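Local coordinates for cell wall binding protein cwp8 (Peptoclostridium difficile, PDB 5J6Q) that probably attaches to the bacterial cell wall through its CWB2 modules, as a protein associated with the S-layer, at residues A435-Q439 with F440-I444. Numbering follows the deposited sequence.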
ATOM      1  N   ALA A 435     -27.154  -6.117  13.114  1.00 34.34           N
ATOM      2  CA  ALA A 435     -26.863  -7.127  12.093  1.00 41.84           C
ATOM      3  C   ALA A 435     -27.779  -8.347  12.306  1.00 36.26           C
ATOM      4  O   ALA A 435     -28.353  -8.811  11.379  1.00 34.46           O
ATOM      5  CB  ALA A 435     -25.402  -7.575  12.189  1.00 34.67           C
ATOM      6  N   ARG A 436     -27.867  -8.836  13.557  1.00 37.60           N
ATOM      7  CA  ARG A 436     -28.638 -10.034  13.877  1.00 41.50           C
ATOM      8  C   ARG A 436     -30.070  -9.825  13.483  1.00 42.29           C
ATOM      9  O   ARG A 436     -30.638 -10.743  12.854  1.00 40.89           O
ATOM     10  CB  ARG A 436     -28.487 -10.341  15.369  1.00 42.86           C
ATOM     11  CG  ARG A 436     -29.515 -11.290  15.885  1.00 42.89           C
ATOM     12  CD  ARG A 436     -29.182 -12.663  15.274  1.00 44.96           C
ATOM     13  NE  ARG A 436     -30.122 -13.677  15.700  1.00 50.07           N
ATOM     14  CZ  ARG A 436     -29.859 -14.989  15.673  1.00 62.05           C
ATOM     15  NH1 ARG A 436     -30.780 -15.853  16.079  1.00 52.82           N
ATOM     16  NH2 ARG A 436     -28.673 -15.443  15.239  1.00 45.35           N
ATOM     17  N   ALA A 437     -30.643  -8.627  13.790  1.00 36.10           N
ATOM     18  CA  ALA A 437     -32.013  -8.374  13.426  1.00 39.88           C
ATOM     19  C   ALA A 437     -32.165  -8.287  11.921  1.00 43.66           C
ATOM     20  O   ALA A 437     -33.119  -8.892  11.391  1.00 41.85           O
ATOM     21  CB  ALA A 437     -32.513  -7.108  14.036  1.00 35.38           C
ATOM     22  N   ALA A 438     -31.239  -7.558  11.224  1.00 39.93           N
ATOM     23  CA  ALA A 438     -31.307  -7.445   9.783  1.00 39.38           C
ATOM     24  C   ALA A 438     -31.230  -8.852   9.198  1.00 40.32           C
ATOM     25  O   ALA A 438     -31.833  -9.117   8.181  1.00 43.89           O
ATOM     26  CB  ALA A 438     -30.153  -6.629   9.219  1.00 38.55           C
ATOM     27  N   GLN A 439     -30.469  -9.706   9.825  1.00 42.97           N
ATOM     28  CA  GLN A 439     -30.247 -11.059   9.321  1.00 51.13           C
ATOM     29  C   GLN A 439     -31.525 -11.973   9.488  1.00 57.39           C
ATOM     30  O   GLN A 439     -31.536 -13.078   8.960  1.00 61.04           O
ATOM     31  CB  GLN A 439     -29.092 -11.688  10.091  1.00 50.71           C
ATOM     32  CG  GLN A 439     -28.703 -13.033   9.503  1.00 55.32           C
ATOM     33  CD  GLN A 439     -27.742 -13.815  10.330  1.00 54.86           C
ATOM     34  OE1 GLN A 439     -27.786 -15.067  10.374  1.00 58.00           O
ATOM     35  NE2 GLN A 439     -26.833 -13.160  10.985  1.00 52.10           N
ATOM     36  N   PHE A 440     -32.570 -11.504  10.196  1.00 60.42           N
ATOM     37  CA  PHE A 440     -33.713 -12.367  10.447  1.00 63.19           C
ATOM     38  C   PHE A 440     -35.028 -11.658  10.285  1.00 59.93           C
ATOM     39  O   PHE A 440     -36.003 -12.206  10.752  1.00 62.17           O
ATOM     40  CB  PHE A 440     -33.646 -12.972  11.884  1.00 60.33           C
ATOM     41  CG  PHE A 440     -32.637 -14.081  12.044  1.00 66.67           C
ATOM     42  CD1 PHE A 440     -31.326 -13.804  12.351  1.00 70.95           C
ATOM     43  CD2 PHE A 440     -32.998 -15.402  11.852  1.00 80.43           C
ATOM     44  CE1 PHE A 440     -30.396 -14.816  12.461  1.00 71.51           C
ATOM     45  CE2 PHE A 440     -32.058 -16.415  11.966  1.00 87.43           C
ATOM     46  CZ  PHE A 440     -30.761 -16.110  12.270  1.00 79.69           C
ATOM     47  N   GLY A 441     -35.098 -10.476   9.660  1.00 55.27           N
ATOM     48  CA  GLY A 441     -36.391  -9.828   9.510  1.00 56.28           C
ATOM     49  C   GLY A 441     -36.996  -9.380  10.837  1.00 58.08           C
ATOM     50  O   GLY A 441     -38.154  -8.961  10.892  1.00 57.32           O
ATOM     51  N   ALA A 442     -36.198  -9.444  11.909  1.00 56.69           N
ATOM     52  CA  ALA A 442     -36.633  -9.026  13.237  1.00 53.85           C
ATOM     53  C   ALA A 442     -36.702  -7.522  13.393  1.00 54.79           C
ATOM     54  O   ALA A 442     -35.733  -6.807  13.114  1.00 56.26           O
ATOM     55  CB  ALA A 442     -35.703  -9.593  14.281  1.00 54.02           C
ATOM     56  N   PRO A 443     -37.872  -6.976  13.766  1.00 53.53           N
ATOM     57  CA  PRO A 443     -37.947  -5.537  13.949  1.00 50.03           C
ATOM     58  C   PRO A 443     -37.211  -5.129  15.215  1.00 49.49           C
ATOM     59  O   PRO A 443     -36.956  -5.937  16.127  1.00 46.21           O
ATOM     60  CB  PRO A 443     -39.462  -5.264  14.019  1.00 51.22           C
ATOM     61  CG  PRO A 443     -40.072  -6.591  14.350  1.00 53.44           C
ATOM     62  CD  PRO A 443     -39.209  -7.587  13.693  1.00 53.84           C
ATOM     63  N   ILE A 444     -36.917  -3.840  15.292  1.00 49.19           N
ATOM     64  CA  ILE A 444     -36.244  -3.323  16.431  1.00 50.18           C
ATOM     65  C   ILE A 444     -37.191  -2.281  16.901  1.00 50.85           C
ATOM     66  O   ILE A 444     -37.328  -1.246  16.254  1.00 48.37           O
ATOM     67  CB  ILE A 444     -34.868  -2.697  16.050  1.00 49.96           C
ATOM     68  CG1 ILE A 444     -33.826  -3.803  15.729  1.00 43.99           C
ATOM     69  CG2 ILE A 444     -34.397  -1.822  17.181  1.00 40.54           C
ATOM     70  CD1 ILE A 444     -32.568  -3.194  15.034  1.00 40.03           C
TER
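R436, in helix 434-438, meets F440, four residues on in the loop that follows. The CE1 corner of the F440 ring lies over the centre of the guanidinium, 3.3 Å from R436 CZ. The two planes are turned 34° from each other, and R436 NH1 stands off-centre over one face of the ring. The R436 chain leaves with CG anti to the backbone N (chi1 164°) and bends at chi2, which brings the guanidinium to the CE1 side of the ring. The backbone also takes part: R436 O lies in the ring plane, 3.2 Å from F440 CD1 at the edge. Q439 runs alongside F440, pointing the same way. The extended chain of Q439 brings Q439 OE1 to 3.4 Å from F440 CE1.

A437 O accepts two backbone hydrogen bonds, from F440 N at 2.9 Å and from A442 N at 3.2 Å. The two donors approach from opposite faces of the carbonyl plane. G441 makes the turn between them with a positive phi. The chain then heads into strand 444-447, an outermost strand of its parallel sheet. A437 CB packs 3.9 Å from I444 CG1, and F420 of the adjacent strand 418-423 also touches A437.

This is a helix-to-strand connection within a CWB2 module. Two bonds converging on A437 O tie the helix end to the loop, the one from F440 N being the straighter (162°), while R436 and F440 add a tilted, offset van der Waals contact.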